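Local coordinates for protein probable threonyl-tRNA synthetase 1 (Aeropyrum pernix, PDB 3A32) that probably catalyses the ATP-dependent attachment of threonine to tRNA(Thr) as a zinc-binding homodimer without an editing domain of its own, at residues A[78-81]-A[82-85]; A[106-109]-A[110-113]; A[61-65]-A[66-70]; A[282-285]-A[286-289]. One frame throughout, in Å; residues are numbered along the deposited sequence.

Interaction 1: residues A[78-81]-A[82-85]; sequences STEL and FKVS
The Phe82 ring carries the Leu81 side chain over one face, where Leu81 CD2 comes to 4.2 Å from Phe82 CZ. Ser78 O and Thr79 CA approach the same ring obliquely. The other flat group is the Glu80 carboxylate. Lys83 NZ reaches its OE2 from the syn side, 29° out of the plane, and the two atoms form a salt bridge of 3.1 Å. The Glu80 chain bends at CG (chi2 -56°) and brings its acid round to the lysine. Lys83 stays extended and lies across it, one helical turn on. Its CG rests 3.2 Å from Thr79 O.

The backbone bonds are those of a short helix. Lys83 N donates to Thr79 O (2.7 Å) and Val84 N to Glu80 O (3.1 Å). Phe82 N adds a weak bond to Thr79 O. Ser78 OG caps the start by accepting from Glu80 N at 3.0 Å.

Helix 80-84 comes just after strand 76-78. Thr79 OG1 bonds to Glu104 of the adjacent strand 103-107, and Phe82 packs on Ala106 of that strand. Leu81 faces helix 112-126 through Pro113, Tyr114 and Leu117. Leu81 and Val84 also meet Phe36 of the second subunit, so the turn is wedged between its own domain and the dimer partner.

Interaction 2: residues A[106-109]-A[110-113]; sequences AVKP and MNCP. With ZN (zinc ion), chain G.
Lys108 lays its aliphatic chain against the backbone and side chain that follow. Its CG is 3.0 Å from Met110 O, and further out it crosses the Asn111 side chain. The chain runs straight as far as CD, then turns at chi3 (69°). That turn sends the ammonium past the Asn111 amide, with Lys108 NZ 4.0 Å from Asn111 CG. Pro109 lies between Lys108 and Met110, and its carbonyl accepts from Arg144 NE.

Lys108 NZ lies in buried surroundings. It has weak hydrogen bonds to Pro74 O and Thr73 OG1 and a long, weak ion pair with Glu138. A leucine here would probably leave the Asn111 amide without the ammonium beside it, and Glu138 without this positive charge nearby.

Residues 110-113 lead into helix 112-126, which starts next to the metal. Cys112 SG binds the zinc ion at 2.3 Å. Its chi1 of -20° is close to eclipsed, which is consistent with a sulfur whose position is set by the metal. His166 and His310 are the other protein ligands, and water 1 lies 2.0 Å from the zinc.

The chemistry is that of a zinc held by one sulfur and two imidazoles, with a site left to water. Cys112 probably binds as a thiolate and would lower the net charge of the metal. In threonyl-tRNA synthetases the zinc binds threonine through its amino and hydroxyl groups, so water 1 probably marks a place that the substrate can take.

Interaction 3: residues A[61-65]-A[66-70]; sequences KFHAR and RGYYV
Arg66 folds back over the Phe62 ring. Its CG lies anti to the carbonyl carbon (chi1 -60°), and this puts CG over one ring face, 3.9 Å from the Phe62 ring centroid, as a CH-pi contact. Bends at chi2 and chi3 turn the rest of the chain, and CD stays near Phe62 CE1 and CZ. Phe62 meets it because its CG lies anti to the backbone N, chi1 174°. The ring and the arginine chain then lie side by side, pointing the same way. Arg66 CG also touches Phe62 O.

His63 and Tyr68 form the second pair. In both residues CG lies anti to the carbonyl carbon, which helps to set the imidazole edge against the tyrosine face. It is a T-shaped stack, with planes at 74° and centroids 4.8 Å apart. His63 CD2 stands over the centre of the tyrosine face, 3.7 Å from Tyr68 CE2.

Between the pairs the helix ends in a Schellman motif. Tyr68 N donates to His63 O at 3.0 Å, and Gly67 N to Ala64 O at 3.3 Å. Gly67 has a positive phi, and a side chain there would jam against the preceding carbonyl. After the turn the chain comes back along the helix, and Val70 CG1 packs on Ala64 CB at 4.1 Å.

The polar ends have partners outside the turn. Tyr68 OH bonds to Glu184 and Arg311. His63 ND1 bonds to Leu59 O, while NE2 meets Arg311 NH1. A carbonyl on one nitrogen and a guanidinium on the other are consistent with a neutral imidazole that carries its proton on ND1. The two bonds also fix its rotation, and with it the edge it offers to Tyr68.

Interaction 4: residues A[282-285]-A[286-289]; sequences QFDF and NLPR
Asp284 makes the capping bonds of this turn. Its OD1 accepts from Leu287 N at 2.8 Å, and the N-H points almost straight at it (170°). The donor comes from above the carboxylate plane. Asn286 N adds a weak bond to the same oxygen. The side chain reaches both because CG lies anti to its own backbone N (chi1 -163°), which carries the acid forward to the start of helix 287-290.

One water joins the two segments. Water 2 donates to Asp284 OD2 at 2.8 Å and accepts from Asn286 ND2 at 3.1 Å. OD2 has a further partner in His310 NE2, a residue that binds the zinc. Asp284 is thus a second-shell residue of the zinc site and probably helps to orient His310. An alanine at this position would probably leave Leu287 N without its cap and His310 without the acceptor that holds its ring.

Arg289 bonds to the backbone. Its extended chain passes Phe285 O, and NH1 turns back to that carbonyl at 3.0 Å, with the oxygen in the guanidinium plane. NH1 also forms a salt bridge with Glu224.

Packing contacts complete the turn. Leu287 CG lies 3.5 Å from Asp284 OD2, and Pro288 CD 3.3 Å from Asp284 O.

The turn joins strand 273-284 to helix 287-290. The Phe285 ring meets Trp225 of helix 222-243 edge-to-face. Pro288 packs against Leu293 and Tyr294 of helix 293-301. Leu287 touches His310 on the neighbouring strand 306-316.

Along the chain the order is interaction 3, 1, 2, 4. Interactions 1 and 2 are neighbours, with centres 9 Å apart. They share the small sheet of strands 76-78 and 103-107, and Phe82 packs on Pro109. Interaction 4 lies 16 Å from both, centre to centre, and touches both through Leu287. Interactions 2 and 4 meet at the zinc site, and interaction 1 packs close by: residues 110-113 supply a ligand, and Asp284 in 282-285 hydrogen-bonds to another, His310. Interaction 3 is separate, 21 to 28 Å away between centres. It leads into strand 69-70, outermost within this chain in the large sheet, which also contains strand 273-284. Interactions 1 and 3 both touch the second subunit.

Interaction 1: residues A[78-81]-A[82-85]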
loop_
_atom_site.group_PDB
_atom_site.type_symbol
_atom_site.label_atom_id
_atom_site.label_comp_id
_atom_site.label_asym_id
_atom_site.label_seq_id
_atom_site.Cartn_x
_atom_site.Cartn_y
_atom_site.Cartn_z
ATOM N N SER A 78 -14.327 7.665 16.253
ATOM C CA SER A 78 -15.014 8.391 17.313
ATOM C C SER A 78 -13.955 8.789 18.290
ATOM O O SER A 78 -13.023 8.006 18.547
ATOM C CB SER A 78 -16.026 7.468 18.022
ATOM O OG SER A 78 -16.518 8.013 19.253
ATOM N N THR A 79 -14.111 9.972 18.900
ATOM C CA THR A 79 -13.202 10.339 19.975
ATOM C C THR A 79 -13.331 9.488 21.230
ATOM O O THR A 79 -12.461 9.571 22.125
ATOM C CB THR A 79 -13.285 11.816 20.339
ATOM O OG1 THR A 79 -14.665 12.222 20.456
ATOM C CG2 THR A 79 -12.546 12.658 19.289
ATOM N N GLU A 80 -14.378 8.664 21.324
ATOM C CA GLU A 80 -14.420 7.664 22.407
ATOM C C GLU A 80 -13.152 6.805 22.381
ATOM O O GLU A 80 -12.617 6.384 23.410
ATOM C CB GLU A 80 -15.632 6.752 22.311
ATOM C CG GLU A 80 -16.964 7.459 22.439
ATOM C CD GLU A 80 -17.088 8.255 23.732
ATOM O OE1 GLU A 80 -16.793 7.638 24.773
ATOM O OE2 GLU A 80 -17.453 9.476 23.688
ATOM N N LEU A 81 -12.647 6.559 21.189
ATOM C CA LEU A 81 -11.487 5.707 21.085
ATOM C C LEU A 81 -10.295 6.348 21.812
ATOM O O LEU A 81 -9.537 5.650 22.501
ATOM C CB LEU A 81 -11.171 5.390 19.614
ATOM C CG LEU A 81 -9.968 4.492 19.372
ATOM C CD1 LEU A 81 -10.125 3.135 20.054
ATOM C CD2 LEU A 81 -9.759 4.346 17.866
ATOM N N PHE A 82 -10.167 7.666 21.656
ATOM C CA PHE A 82 -9.048 8.429 22.197
ATOM C C PHE A 82 -9.332 8.927 23.619
ATOM O O PHE A 82 -8.390 9.213 24.351
ATOM C CB PHE A 82 -8.618 9.555 21.233
ATOM C CG PHE A 82 -8.354 9.058 19.823
ATOM C CD1 PHE A 82 -7.256 8.218 19.552
ATOM C CD2 PHE A 82 -9.218 9.381 18.783
ATOM C CE1 PHE A 82 -7.046 7.711 18.229
ATOM C CE2 PHE A 82 -8.975 8.905 17.473
ATOM C CZ PHE A 82 -7.898 8.051 17.214
ATOM N N LYS A 83 -10.601 8.985 24.015
ATOM C CA LYS A 83 -10.974 9.170 25.426
ATOM C C LYS A 83 -10.508 7.987 26.287
ATOM O O LYS A 83 -9.954 8.207 27.365
ATOM C CB LYS A 83 -12.492 9.342 25.593
ATOM C CG LYS A 83 -13.006 10.717 25.104
ATOM C CD LYS A 83 -14.522 10.846 25.222
ATOM C CE LYS A 83 -15.043 12.203 24.733
ATOM N NZ LYS A 83 -16.559 12.250 24.874
ATOM N N VAL A 84 -10.717 6.745 25.813
ATOM C CA VAL A 84 -10.278 5.542 26.553
ATOM C C VAL A 84 -8.767 5.475 26.673
ATOM O O VAL A 84 -8.240 5.095 27.706
ATOM C CB VAL A 84 -10.834 4.207 25.943
ATOM C CG1 VAL A 84 -10.219 3.006 26.671
ATOM C CG2 VAL A 84 -12.414 4.170 26.024
ATOM N N SER A 85 -8.067 5.883 25.621
ATOM C CA SER A 85 -6.608 5.741 25.607
ATOM C C SER A 85 -5.727 6.546 26.597
ATOM O O SER A 85 -4.560 6.230 26.748
ATOM C CB SER A 85 -6.037 5.628 24.184
ATOM O OG SER A 85 -6.451 6.663 23.345
#

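Interaction 2: residues A[106-109]-A[110-113]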
loop_
_atom_site.group_PDB
_atom_site.type_symbol
_atom_site.label_atom_id
_atom_site.label_comp_id
_atom_site.label_asym_id
_atom_site.label_seq_id
_atom_site.Cartn_x
_atom_site.Cartn_y
_atom_site.Cartn_z
ATOM N N ALA A 106 -12.428 12.202 15.157
ATOM C CA ALA A 106 -11.112 12.728 14.943
ATOM C C ALA A 106 -10.482 12.019 13.744
ATOM O O ALA A 106 -10.737 10.835 13.503
ATOM C CB ALA A 106 -10.245 12.470 16.182
ATOM N N VAL A 107 -9.632 12.749 13.022
ATOM C CA VAL A 107 -8.686 12.155 12.124
ATOM C C VAL A 107 -7.621 11.548 13.040
ATOM O O VAL A 107 -7.104 12.215 13.976
ATOM C CB VAL A 107 -8.108 13.225 11.150
ATOM C CG1 VAL A 107 -7.207 12.594 10.113
ATOM C CG2 VAL A 107 -9.289 13.975 10.448
ATOM N N LYS A 108 -7.350 10.263 12.821
ATOM C CA LYS A 108 -6.435 9.471 13.629
ATOM C C LYS A 108 -5.071 10.162 13.745
ATOM O O LYS A 108 -4.429 10.458 12.712
ATOM C CB LYS A 108 -6.273 8.113 12.937
ATOM C CG LYS A 108 -5.368 7.119 13.576
ATOM C CD LYS A 108 -5.375 5.766 12.834
ATOM C CE LYS A 108 -4.715 5.838 11.456
ATOM N NZ LYS A 108 -4.677 4.445 10.894
ATOM N N PRO A 109 -4.634 10.457 14.991
ATOM C CA PRO A 109 -3.247 10.932 15.197
ATOM C C PRO A 109 -2.257 9.810 15.540
ATOM O O PRO A 109 -1.037 10.005 15.444
ATOM C CB PRO A 109 -3.395 11.906 16.389
ATOM C CG PRO A 109 -4.548 11.344 17.206
ATOM C CD PRO A 109 -5.395 10.458 16.267
ATOM N N MET A 110 -2.771 8.641 15.939
ATOM C CA MET A 110 -1.917 7.505 16.270
ATOM C C MET A 110 -2.664 6.224 16.005
ATOM O O MET A 110 -3.898 6.221 16.086
ATOM C CB MET A 110 -1.521 7.573 17.752
ATOM C CG MET A 110 -2.684 7.544 18.762
ATOM S SD MET A 110 -2.207 8.216 20.425
ATOM C CE MET A 110 -0.419 8.457 20.205
ATOM N N ASN A 111 -1.936 5.139 15.702
ATOM C CA ASN A 111 -2.583 3.827 15.370
ATOM C C ASN A 111 -2.818 2.942 16.564
ATOM O O ASN A 111 -3.616 1.998 16.489
ATOM C CB ASN A 111 -1.786 3.016 14.361
ATOM C CG ASN A 111 -1.392 3.811 13.142
ATOM O OD1 ASN A 111 -0.208 3.991 12.852
ATOM N ND2 ASN A 111 -2.364 4.279 12.419
ATOM N N CYS A 112 -2.119 3.239 17.661
ATOM C CA CYS A 112 -2.145 2.423 18.907
ATOM C C CYS A 112 -3.480 1.858 19.406
ATOM O O CYS A 112 -3.543 0.658 19.683
ATOM C CB CYS A 112 -1.434 3.161 20.088
ATOM S SG CYS A 112 -0.283 4.496 19.588
ATOM N N PRO A 113 -4.493 2.729 19.664
ATOM C CA PRO A 113 -5.806 2.267 20.127
ATOM C C PRO A 113 -6.480 1.314 19.141
ATOM O O PRO A 113 -7.109 0.336 19.576
ATOM C CB PRO A 113 -6.611 3.573 20.273
ATOM C CG PRO A 113 -5.553 4.672 20.488
ATOM C CD PRO A 113 -4.387 4.205 19.649
HETATM ZN ZN ZN G . 1.724 3.419 19.431
HETATM O O HOH W 1 3.136 3.843 18.045
#

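Interaction 3: residues A[61-65]-A[66-70]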
loop_
_atom_site.group_PDB
_atom_site.type_symbol
_atom_site.label_atom_id
_atom_site.label_comp_id
_atom_site.label_asym_id
_atom_site.label_seq_id
_atom_site.Cartn_x
_atom_site.Cartn_y
_atom_site.Cartn_z
ATOM N N LYS A 61 5.898 -6.647 3.965
ATOM C CA LYS A 61 6.451 -7.998 3.789
ATOM C C LYS A 61 7.614 -8.317 4.712
ATOM O O LYS A 61 7.681 -9.453 5.228
ATOM C CB LYS A 61 6.831 -8.260 2.315
ATOM C CG LYS A 61 5.606 -8.219 1.369
ATOM C CD LYS A 61 5.967 -8.256 -0.113
ATOM C CE LYS A 61 4.682 -8.309 -0.914
ATOM N NZ LYS A 61 4.902 -8.331 -2.394
ATOM N N PHE A 62 8.520 -7.346 4.917
ATOM C CA PHE A 62 9.606 -7.492 5.913
ATOM C C PHE A 62 9.053 -7.821 7.304
ATOM O O PHE A 62 9.513 -8.760 7.964
ATOM C CB PHE A 62 10.504 -6.255 5.995
ATOM C CG PHE A 62 11.534 -6.326 7.130
ATOM C CD1 PHE A 62 12.561 -7.294 7.111
ATOM C CD2 PHE A 62 11.474 -5.437 8.205
ATOM C CE1 PHE A 62 13.497 -7.377 8.170
ATOM C CE2 PHE A 62 12.384 -5.506 9.267
ATOM C CZ PHE A 62 13.420 -6.475 9.241
ATOM N N HIS A 63 8.023 -7.072 7.719
ATOM C CA HIS A 63 7.395 -7.323 8.992
ATOM C C HIS A 63 6.636 -8.611 9.070
ATOM O O HIS A 63 6.750 -9.330 10.064
ATOM C CB HIS A 63 6.583 -6.116 9.420
ATOM C CG HIS A 63 7.457 -4.988 9.881
ATOM N ND1 HIS A 63 8.058 -4.101 9.011
ATOM C CD2 HIS A 63 7.871 -4.639 11.120
ATOM C CE1 HIS A 63 8.741 -3.206 9.703
ATOM N NE2 HIS A 63 8.692 -3.542 10.980
ATOM N N ALA A 64 5.902 -8.950 8.022
ATOM C CA ALA A 64 5.228 -10.257 8.000
ATOM C C ALA A 64 6.216 -11.478 8.133
ATOM O O ALA A 64 5.929 -12.448 8.847
ATOM C CB ALA A 64 4.337 -10.364 6.813
ATOM N N ARG A 65 7.393 -11.393 7.517
ATOM C CA ARG A 65 8.421 -12.430 7.596
ATOM C C ARG A 65 9.134 -12.560 8.962
ATOM O O ARG A 65 9.697 -13.612 9.276
ATOM C CB ARG A 65 9.468 -12.137 6.515
ATOM C CG ARG A 65 8.924 -12.504 5.150
ATOM C CD ARG A 65 9.561 -11.784 4.013
ATOM N NE ARG A 65 11.002 -12.023 3.892
ATOM C CZ ARG A 65 11.565 -13.125 3.383
ATOM N NH1 ARG A 65 10.806 -14.136 2.948
ATOM N NH2 ARG A 65 12.903 -13.196 3.310
ATOM N N ARG A 66 9.134 -11.469 9.724
ATOM C CA ARG A 66 9.645 -11.369 11.057
ATOM C C ARG A 66 8.576 -11.670 12.131
ATOM O O ARG A 66 8.860 -11.551 13.298
ATOM C CB ARG A 66 10.193 -9.927 11.284
ATOM C CG ARG A 66 11.352 -9.470 10.336
ATOM C CD ARG A 66 12.679 -10.209 10.557
ATOM N NE ARG A 66 13.071 -10.022 11.947
ATOM C CZ ARG A 66 14.273 -10.294 12.488
ATOM N NH1 ARG A 66 15.269 -10.781 11.747
ATOM N NH2 ARG A 66 14.468 -10.051 13.792
ATOM N N GLY A 67 7.360 -12.028 11.739
ATOM C CA GLY A 67 6.363 -12.482 12.687
ATOM C C GLY A 67 5.310 -11.471 13.112
ATOM O O GLY A 67 4.578 -11.719 14.099
ATOM N N TYR A 68 5.232 -10.338 12.415
ATOM C CA TYR A 68 4.217 -9.336 12.704
ATOM C C TYR A 68 3.041 -9.616 11.829
ATOM O O TYR A 68 3.177 -9.954 10.682
ATOM C CB TYR A 68 4.677 -7.899 12.373
ATOM C CG TYR A 68 5.814 -7.335 13.211
ATOM C CD1 TYR A 68 5.586 -6.357 14.197
ATOM C CD2 TYR A 68 7.156 -7.750 12.969
ATOM C CE1 TYR A 68 6.639 -5.847 14.941
ATOM C CE2 TYR A 68 8.222 -7.248 13.712
ATOM C CZ TYR A 68 7.966 -6.304 14.687
ATOM O OH TYR A 68 9.050 -5.811 15.376
ATOM N N TYR A 69 1.865 -9.423 12.377
ATOM C CA TYR A 69 0.681 -9.389 11.572
ATOM C C TYR A 69 0.594 -8.017 10.944
ATOM O O TYR A 69 0.703 -7.018 11.644
ATOM C CB TYR A 69 -0.489 -9.568 12.463
ATOM C CG TYR A 69 -0.481 -10.825 13.260
ATOM C CD1 TYR A 69 -0.517 -12.078 12.635
ATOM C CD2 TYR A 69 -0.535 -10.776 14.674
ATOM C CE1 TYR A 69 -0.538 -13.249 13.396
ATOM C CE2 TYR A 69 -0.570 -11.934 15.425
ATOM C CZ TYR A 69 -0.579 -13.153 14.784
ATOM O OH TYR A 69 -0.630 -14.288 15.525
ATOM N N VAL A 70 0.399 -7.964 9.628
ATOM C CA VAL A 70 0.202 -6.670 8.988
ATOM C C VAL A 70 -1.241 -6.275 8.944
ATOM O O VAL A 70 -2.118 -7.117 8.693
ATOM C CB VAL A 70 0.907 -6.542 7.620
ATOM C CG1 VAL A 70 2.437 -6.915 7.824
ATOM C CG2 VAL A 70 0.235 -7.363 6.563
#

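Interaction 4: residues A[282-285]-A[286-289]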
loop_
_atom_site.group_PDB
_atom_site.type_symbol
_atom_site.label_atom_id
_atom_site.label_comp_id
_atom_site.label_asym_id
_atom_site.label_seq_id
_atom_site.Cartn_x
_atom_site.Cartn_y
_atom_site.Cartn_z
ATOM N N GLN A 282 9.293 2.129 22.717
ATOM C CA GLN A 282 8.598 2.796 23.807
ATOM C C GLN A 282 7.584 1.899 24.566
ATOM O O GLN A 282 6.547 1.506 24.033
ATOM C CB GLN A 282 7.884 4.030 23.231
ATOM C CG GLN A 282 6.971 4.732 24.228
ATOM C CD GLN A 282 7.763 5.606 25.185
ATOM O OE1 GLN A 282 8.396 6.575 24.759
ATOM N NE2 GLN A 282 7.712 5.282 26.494
ATOM N N PHE A 283 7.931 1.552 25.795
ATOM C CA PHE A 283 7.026 1.009 26.799
ATOM C C PHE A 283 5.922 1.945 27.268
ATOM O O PHE A 283 6.067 3.178 27.304
ATOM C CB PHE A 283 7.841 0.599 28.025
ATOM C CG PHE A 283 8.726 -0.580 27.775
ATOM C CD1 PHE A 283 8.343 -1.854 28.200
ATOM C CD2 PHE A 283 9.937 -0.424 27.094
ATOM C CE1 PHE A 283 9.162 -2.967 27.938
ATOM C CE2 PHE A 283 10.765 -1.505 26.855
ATOM C CZ PHE A 283 10.384 -2.788 27.264
ATOM N N ASP A 284 4.848 1.319 27.708
ATOM C CA ASP A 284 3.627 1.998 27.993
ATOM C C ASP A 284 2.948 1.255 29.137
ATOM O O ASP A 284 2.648 0.048 29.029
ATOM C CB ASP A 284 2.764 2.057 26.733
ATOM C CG ASP A 284 1.666 3.088 26.825
ATOM O OD1 ASP A 284 1.044 3.197 27.924
ATOM O OD2 ASP A 284 1.419 3.781 25.794
ATOM N N PHE A 285 2.782 1.988 30.242
ATOM C CA PHE A 285 2.143 1.518 31.500
ATOM C C PHE A 285 0.724 2.090 31.598
ATOM O O PHE A 285 -0.103 1.640 32.389
ATOM C CB PHE A 285 3.002 1.953 32.697
ATOM C CG PHE A 285 4.411 1.399 32.633
ATOM C CD1 PHE A 285 4.644 0.096 32.106
ATOM C CD2 PHE A 285 5.487 2.137 33.077
ATOM C CE1 PHE A 285 5.911 -0.413 32.024
ATOM C CE2 PHE A 285 6.796 1.600 33.027
ATOM C CZ PHE A 285 7.009 0.348 32.494
ATOM N N ASN A 286 0.449 3.049 30.729
ATOM C CA ASN A 286 -0.832 3.666 30.619
ATOM C C ASN A 286 -1.853 2.789 29.871
ATOM O O ASN A 286 -2.930 2.507 30.420
ATOM C CB ASN A 286 -0.662 5.031 29.952
ATOM C CG ASN A 286 -1.982 5.794 29.814
ATOM O OD1 ASN A 286 -2.723 5.973 30.788
ATOM N ND2 ASN A 286 -2.253 6.291 28.599
ATOM N N LEU A 287 -1.522 2.383 28.633
ATOM C CA LEU A 287 -2.441 1.643 27.740
ATOM C C LEU A 287 -2.942 0.328 28.320
ATOM O O LEU A 287 -4.104 0.022 28.168
ATOM C CB LEU A 287 -1.811 1.377 26.337
ATOM C CG LEU A 287 -1.746 2.455 25.239
ATOM C CD1 LEU A 287 -1.046 1.985 23.927
ATOM C CD2 LEU A 287 -3.122 3.177 24.950
ATOM N N PRO A 288 -2.060 -0.486 28.933
ATOM C CA PRO A 288 -2.570 -1.720 29.554
ATOM C C PRO A 288 -3.528 -1.517 30.732
ATOM O O PRO A 288 -4.308 -2.436 31.063
ATOM C CB PRO A 288 -1.301 -2.444 30.034
ATOM C CG PRO A 288 -0.211 -1.421 30.023
ATOM C CD PRO A 288 -0.588 -0.377 29.018
ATOM N N ARG A 289 -3.442 -0.348 31.377
ATOM C CA ARG A 289 -4.434 0.080 32.373
ATOM C C ARG A 289 -5.726 0.574 31.676
ATOM O O ARG A 289 -6.831 0.109 31.990
ATOM C CB ARG A 289 -3.842 1.165 33.320
ATOM C CG ARG A 289 -2.908 0.575 34.427
ATOM C CD ARG A 289 -2.270 1.684 35.306
ATOM N NE ARG A 289 -1.508 1.143 36.435
ATOM C CZ ARG A 289 -0.260 0.708 36.363
ATOM N NH1 ARG A 289 0.406 0.736 35.203
ATOM N NH2 ARG A 289 0.309 0.204 37.443
HETATM O O HOH W 2 -0.335 5.946 26.227
#